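Local coordinates for BRO1 protein (Saccharomyces cerevisiae, PDB 1ZB1) that helps sort cargo proteins into the intralumenal vesicles of multivesicular bodies and recruits the DOA4 deubiquitinase to endosomes, at residues M6-T18 against F127-I141. Numbering follows the deposited sequence.
Sequences MKPYLFDLKLKDT and FNIAVIFTQIARENI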
loop_
_atom_site.group_PDB
_atom_site.type_symbol
_atom_site.label_atom_id
_atom_site.label_comp_id
_atom_site.label_asym_id
_atom_site.label_seq_id
_atom_site.Cartn_x
_atom_site.Cartn_y
_atom_site.Cartn_z
ATOM N N MET A 6 -17.525 12.712 -2.073
ATOM C CA MET A 6 -16.037 12.797 -1.983
ATOM C C MET A 6 -15.337 11.886 -2.981
ATOM O O MET A 6 -15.772 10.756 -3.218
ATOM C CB MET A 6 -15.572 12.451 -0.565
ATOM C CG MET A 6 -15.726 13.591 0.430
ATOM S SD MET A 6 -15.158 13.160 2.078
ATOM C CE MET A 6 -13.498 12.442 1.712
ATOM N N LYS A 7 -14.255 12.386 -3.568
ATOM C CA LYS A 7 -13.474 11.628 -4.540
ATOM C C LYS A 7 -12.213 11.105 -3.846
ATOM O O LYS A 7 -11.554 11.835 -3.105
ATOM C CB LYS A 7 -13.068 12.520 -5.716
ATOM C CG LYS A 7 -14.200 13.351 -6.322
ATOM C CD LYS A 7 -15.297 12.481 -6.909
ATOM C CE LYS A 7 -16.355 13.328 -7.615
ATOM N NZ LYS A 7 -17.011 14.311 -6.702
ATOM N N PRO A 8 -11.863 9.831 -4.079
ATOM C CA PRO A 8 -10.678 9.222 -3.469
ATOM C C PRO A 8 -9.368 9.722 -4.065
ATOM O O PRO A 8 -9.234 9.845 -5.280
ATOM C CB PRO A 8 -10.892 7.735 -3.725
ATOM C CG PRO A 8 -11.561 7.739 -5.058
ATOM C CD PRO A 8 -12.583 8.849 -4.912
ATOM N N TYR A 9 -8.405 10.003 -3.195
ATOM C CA TYR A 9 -7.091 10.475 -3.610
ATOM C C TYR A 9 -6.067 9.386 -3.270
ATOM O O TYR A 9 -5.735 9.192 -2.100
ATOM C CB TYR A 9 -6.739 11.756 -2.855
ATOM C CG TYR A 9 -5.454 12.403 -3.311
ATOM C CD1 TYR A 9 -5.467 13.427 -4.256
ATOM C CD2 TYR A 9 -4.222 11.986 -2.805
ATOM C CE1 TYR A 9 -4.282 14.024 -4.689
ATOM C CE2 TYR A 9 -3.030 12.579 -3.231
ATOM C CZ TYR A 9 -3.071 13.596 -4.171
ATOM O OH TYR A 9 -1.910 14.196 -4.591
ATOM N N LEU A 10 -5.571 8.686 -4.284
ATOM C CA LEU A 10 -4.597 7.616 -4.072
ATOM C C LEU A 10 -3.188 8.003 -4.528
ATOM O O LEU A 10 -3.010 8.563 -5.613
ATOM C CB LEU A 10 -5.041 6.350 -4.818
ATOM C CG LEU A 10 -6.419 5.803 -4.425
ATOM C CD1 LEU A 10 -6.738 4.575 -5.266
ATOM C CD2 LEU A 10 -6.438 5.460 -2.946
ATOM N N PHE A 11 -2.195 7.705 -3.694
ATOM C CA PHE A 11 -0.805 8.011 -4.019
ATOM C C PHE A 11 -0.338 7.118 -5.163
ATOM O O PHE A 11 -0.665 5.931 -5.209
ATOM C CB PHE A 11 0.108 7.794 -2.802
ATOM C CG PHE A 11 -0.110 8.780 -1.683
ATOM C CD1 PHE A 11 -0.731 10.006 -1.917
ATOM C CD2 PHE A 11 0.337 8.491 -0.393
ATOM C CE1 PHE A 11 -0.906 10.933 -0.884
ATOM C CE2 PHE A 11 0.169 9.408 0.648
ATOM C CZ PHE A 11 -0.457 10.634 0.399
ATOM N N ASP A 12 0.429 7.690 -6.082
ATOM C CA ASP A 12 0.930 6.935 -7.227
ATOM C C ASP A 12 2.335 6.414 -6.918
ATOM O O ASP A 12 3.302 7.182 -6.917
ATOM C CB ASP A 12 0.964 7.836 -8.462
ATOM C CG ASP A 12 0.948 7.051 -9.754
ATOM O OD1 ASP A 12 -0.086 6.405 -10.043
ATOM O OD2 ASP A 12 1.969 7.073 -10.479
ATOM N N LEU A 13 2.443 5.116 -6.645
ATOM C CA LEU A 13 3.739 4.515 -6.331
ATOM C C LEU A 13 4.541 4.227 -7.608
ATOM O O LEU A 13 3.973 4.073 -8.694
ATOM C CB LEU A 13 3.544 3.233 -5.509
ATOM C CG LEU A 13 2.776 3.411 -4.187
ATOM C CD1 LEU A 13 2.764 2.107 -3.410
ATOM C CD2 LEU A 13 3.423 4.500 -3.349
ATOM N N LYS A 14 5.863 4.160 -7.477
ATOM C CA LYS A 14 6.729 3.932 -8.633
ATOM C C LYS A 14 7.359 2.555 -8.690
ATOM O O LYS A 14 7.742 1.993 -7.662
ATOM C CB LYS A 14 7.840 4.987 -8.658
ATOM C CG LYS A 14 7.323 6.414 -8.775
ATOM C CD LYS A 14 6.597 6.611 -10.094
ATOM C CE LYS A 14 6.112 8.041 -10.257
ATOM N NZ LYS A 14 5.380 8.237 -11.539
ATOM N N LEU A 15 7.470 2.023 -9.904
ATOM C CA LEU A 15 8.081 0.713 -10.136
ATOM C C LEU A 15 9.599 0.858 -10.195
ATOM O O LEU A 15 10.120 1.954 -10.440
ATOM C CB LEU A 15 7.622 0.135 -11.481
ATOM C CG LEU A 15 6.168 -0.273 -11.682
ATOM C CD1 LEU A 15 5.921 -0.619 -13.177
ATOM C CD2 LEU A 15 5.868 -1.477 -10.787
ATOM N N LYS A 16 10.308 -0.243 -9.963
ATOM C CA LYS A 16 11.762 -0.236 -10.073
ATOM C C LYS A 16 12.084 -0.797 -11.461
ATOM O O LYS A 16 11.547 -1.832 -11.847
ATOM C CB LYS A 16 12.401 -1.127 -8.997
ATOM C CG LYS A 16 12.199 -0.629 -7.553
ATOM C CD LYS A 16 12.674 -1.668 -6.530
ATOM C CE LYS A 16 14.169 -1.951 -6.651
ATOM N NZ LYS A 16 14.974 -0.686 -6.628
ATOM N N ASP A 17 12.936 -0.112 -12.218
ATOM C CA ASP A 17 13.300 -0.595 -13.544
ATOM C C ASP A 17 14.434 -1.612 -13.412
ATOM O O ASP A 17 15.109 -1.664 -12.388
ATOM C CB ASP A 17 13.754 0.559 -14.450
ATOM C CG ASP A 17 12.643 1.557 -14.730
ATOM O OD1 ASP A 17 11.463 1.152 -14.723
ATOM O OD2 ASP A 17 12.946 2.746 -14.969
ATOM N N THR A 18 14.629 -2.423 -14.447
ATOM C CA THR A 18 15.685 -3.431 -14.449
ATOM C C THR A 18 16.275 -3.552 -15.844
ATOM O O THR A 18 15.627 -3.211 -16.834
ATOM C CB THR A 18 15.151 -4.822 -14.040
ATOM O OG1 THR A 18 16.234 -5.759 -13.984
ATOM C CG2 THR A 18 14.122 -5.332 -15.074
ATOM N N PHE A 127 8.696 -6.136 -4.716
ATOM C CA PHE A 127 8.437 -4.712 -4.527
ATOM C C PHE A 127 7.514 -4.252 -5.669
ATOM O O PHE A 127 6.537 -3.522 -5.456
ATOM C CB PHE A 127 9.759 -3.931 -4.567
ATOM C CG PHE A 127 9.601 -2.448 -4.350
ATOM C CD1 PHE A 127 9.265 -1.606 -5.404
ATOM C CD2 PHE A 127 9.780 -1.897 -3.077
ATOM C CE1 PHE A 127 9.107 -0.232 -5.208
ATOM C CE2 PHE A 127 9.624 -0.523 -2.859
ATOM C CZ PHE A 127 9.287 0.317 -3.922
ATOM N N ASN A 128 7.826 -4.681 -6.888
ATOM C CA ASN A 128 7.005 -4.303 -8.036
ATOM C C ASN A 128 5.617 -4.949 -7.979
ATOM O O ASN A 128 4.629 -4.342 -8.388
ATOM C CB ASN A 128 7.737 -4.644 -9.347
ATOM C CG ASN A 128 8.806 -3.606 -9.698
ATOM O OD1 ASN A 128 8.870 -2.545 -9.076
ATOM N ND2 ASN A 128 9.636 -3.900 -10.695
ATOM N N ILE A 129 5.540 -6.172 -7.461
ATOM C CA ILE A 129 4.256 -6.862 -7.324
ATOM C C ILE A 129 3.349 -6.022 -6.410
ATOM O O ILE A 129 2.165 -5.801 -6.703
ATOM C CB ILE A 129 4.458 -8.272 -6.716
ATOM C CG1 ILE A 129 5.040 -9.213 -7.779
ATOM C CG2 ILE A 129 3.140 -8.817 -6.177
ATOM C CD1 ILE A 129 5.421 -10.591 -7.252
ATOM N N ALA A 130 3.914 -5.544 -5.305
ATOM C CA ALA A 130 3.162 -4.711 -4.361
ATOM C C ALA A 130 2.691 -3.432 -5.053
ATOM O O ALA A 130 1.530 -3.018 -4.915
ATOM C CB ALA A 130 4.043 -4.365 -3.148
ATOM N N VAL A 131 3.591 -2.796 -5.795
ATOM C CA VAL A 131 3.231 -1.569 -6.506
ATOM C C VAL A 131 2.130 -1.854 -7.532
ATOM O O VAL A 131 1.175 -1.085 -7.662
ATOM C CB VAL A 131 4.451 -0.957 -7.244
ATOM C CG1 VAL A 131 3.998 0.180 -8.159
ATOM C CG2 VAL A 131 5.463 -0.416 -6.221
ATOM N N ILE A 132 2.266 -2.956 -8.258
ATOM C CA ILE A 132 1.276 -3.302 -9.269
ATOM C C ILE A 132 -0.111 -3.504 -8.643
ATOM O O ILE A 132 -1.125 -3.167 -9.252
ATOM C CB ILE A 132 1.720 -4.547 -10.070
ATOM C CG1 ILE A 132 2.984 -4.204 -10.873
ATOM C CG2 ILE A 132 0.608 -4.983 -11.031
ATOM C CD1 ILE A 132 3.644 -5.391 -11.548
ATOM N N PHE A 133 -0.168 -4.040 -7.427
ATOM C CA PHE A 133 -1.463 -4.203 -6.780
ATOM C C PHE A 133 -2.094 -2.817 -6.565
ATOM O O PHE A 133 -3.305 -2.667 -6.699
ATOM C CB PHE A 133 -1.337 -4.931 -5.432
ATOM C CG PHE A 133 -1.317 -6.439 -5.542
ATOM C CD1 PHE A 133 -2.339 -7.124 -6.215
ATOM C CD2 PHE A 133 -0.299 -7.177 -4.941
ATOM C CE1 PHE A 133 -2.345 -8.515 -6.284
ATOM C CE2 PHE A 133 -0.293 -8.580 -5.002
ATOM C CZ PHE A 133 -1.319 -9.250 -5.674
ATOM N N THR A 134 -1.289 -1.804 -6.238
ATOM C CA THR A 134 -1.858 -0.466 -6.049
ATOM C C THR A 134 -2.294 0.126 -7.391
ATOM O O THR A 134 -3.226 0.935 -7.446
ATOM C CB THR A 134 -0.873 0.520 -5.341
ATOM O OG1 THR A 134 0.199 0.875 -6.226
ATOM C CG2 THR A 134 -0.300 -0.121 -4.074
ATOM N N GLN A 135 -1.640 -0.279 -8.476
ATOM C CA GLN A 135 -2.018 0.227 -9.797
ATOM C C GLN A 135 -3.337 -0.403 -10.245
ATOM O O GLN A 135 -4.152 0.245 -10.909
ATOM C CB GLN A 135 -0.912 -0.056 -10.817
ATOM C CG GLN A 135 0.415 0.623 -10.465
ATOM C CD GLN A 135 1.517 0.337 -11.468
ATOM O OE1 GLN A 135 1.646 -0.778 -11.965
ATOM N NE2 GLN A 135 2.337 1.347 -11.751
ATOM N N ILE A 136 -3.553 -1.661 -9.872
ATOM C CA ILE A 136 -4.793 -2.340 -10.228
ATOM C C ILE A 136 -5.926 -1.653 -9.460
ATOM O O ILE A 136 -6.995 -1.403 -10.014
ATOM C CB ILE A 136 -4.730 -3.858 -9.870
ATOM C CG1 ILE A 136 -3.674 -4.555 -10.741
ATOM C CG2 ILE A 136 -6.101 -4.516 -10.100
ATOM C CD1 ILE A 136 -3.416 -6.026 -10.374
ATOM N N ALA A 137 -5.675 -1.323 -8.193
ATOM C CA ALA A 137 -6.670 -0.654 -7.360
ATOM C C ALA A 137 -7.026 0.705 -7.953
ATOM O O ALA A 137 -8.195 1.089 -7.983
ATOM C CB ALA A 137 -6.141 -0.472 -5.936
ATOM N N ARG A 138 -6.015 1.427 -8.424
ATOM C CA ARG A 138 -6.234 2.745 -9.015
ATOM C C ARG A 138 -7.106 2.631 -10.259
ATOM O O ARG A 138 -8.049 3.400 -10.447
ATOM C CB ARG A 138 -4.897 3.387 -9.393
ATOM C CG ARG A 138 -5.021 4.803 -9.925
ATOM C CD ARG A 138 -3.673 5.353 -10.353
ATOM N NE ARG A 138 -3.718 6.790 -10.617
ATOM C CZ ARG A 138 -3.813 7.727 -9.675
ATOM N NH1 ARG A 138 -3.873 7.383 -8.396
ATOM N NH2 ARG A 138 -3.841 9.011 -10.012
ATOM N N GLU A 139 -6.777 1.655 -11.098
ATOM C CA GLU A 139 -7.483 1.407 -12.347
ATOM C C GLU A 139 -8.938 0.979 -12.155
ATOM O O GLU A 139 -9.784 1.273 -12.998
ATOM C CB GLU A 139 -6.722 0.344 -13.151
ATOM C CG GLU A 139 -7.158 0.183 -14.594
ATOM C CD GLU A 139 -6.247 -0.758 -15.369
ATOM O OE1 GLU A 139 -6.146 -1.942 -14.977
ATOM O OE2 GLU A 139 -5.633 -0.314 -16.366
ATOM N N ASN A 140 -9.233 0.293 -11.054
ATOM C CA ASN A 140 -10.593 -0.173 -10.780
ATOM C C ASN A 140 -11.310 0.680 -9.740
ATOM O O ASN A 140 -12.306 0.250 -9.162
ATOM C CB ASN A 140 -10.569 -1.626 -10.296
ATOM C CG ASN A 140 -9.999 -2.583 -11.330
ATOM O OD1 ASN A 140 -9.686 -3.733 -11.021
ATOM N ND2 ASN A 140 -9.870 -2.115 -12.568
ATOM N N ILE A 141 -10.805 1.887 -9.507
ATOM C CA ILE A 141 -11.398 2.792 -8.527
ATOM C C ILE A 141 -12.741 3.305 -9.033
ATOM O O ILE A 141 -13.304 4.254 -8.487
ATOM C CB ILE A 141 -10.469 4.001 -8.256
ATOM C CG1 ILE A 141 -10.892 4.718 -6.973
ATOM C CG2 ILE A 141 -10.514 4.967 -9.427
ATOM C CD1 ILE A 141 -10.723 3.883 -5.721
HETATM O O HOH W 1 -3.913 11.210 -7.401
HETATM O O HOH W 2 -2.412 5.022 -7.301
HETATM O O HOH W 3 0.168 3.312 -7.389
HETATM O O HOH W 4 1.850 3.817 -10.225
#
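Extended and without regular secondary structure, 6-18 runs antiparallel to 127-141, L15 lying over N128 (CA to CA 5.5 Å) and P8 over I141. Such an extended chain along a helix can engage its peptide groups through side chains and water; here both serve several, while E189 and K251 take F11 N and Y9 O. The N128 amide grips K16 twice: OD1 accepts from K16 N at 2.9 Å, nearly straight (173°) and on a lone pair, while ND2 donates to K16 O at 3.0 Å. Bonds from both its oxygen and nitrogen hold the amide's rotation. Beside it, the K16 methylenes cross the F127 ring at about a right angle, K16 CD lying 3.6 Å from F127 CD1; the chain then bends away, and its NZ bonds Y100 O and bridges to D173. Within the largely helical Bro1 domain this pairing ties the N-terminal segment to helix 118-139, whose flanks pack on helices 65-86 and 146-165. Mid-contact, L15 CD2 settles 3.6 Å from V131 CG1, and L13 CD1 meets the T134 methyl. T134 OG1 sits between its backbone N and carbonyl carbon (chi1 71°), where it donates to V131 O and accepts from the water that L13 N donates to. A second water joins L13 O to Q135 NE2. Fully extended from CG to NE, R138 reaches L10 O through NH1 (3.1 Å), a bent bond from above the carbonyl plane; D12 OD1 lies over one guanidinium face, a long, purely electrostatic pairing. Beyond, P8 CG slides past I141 CG1 at 3.6 Å.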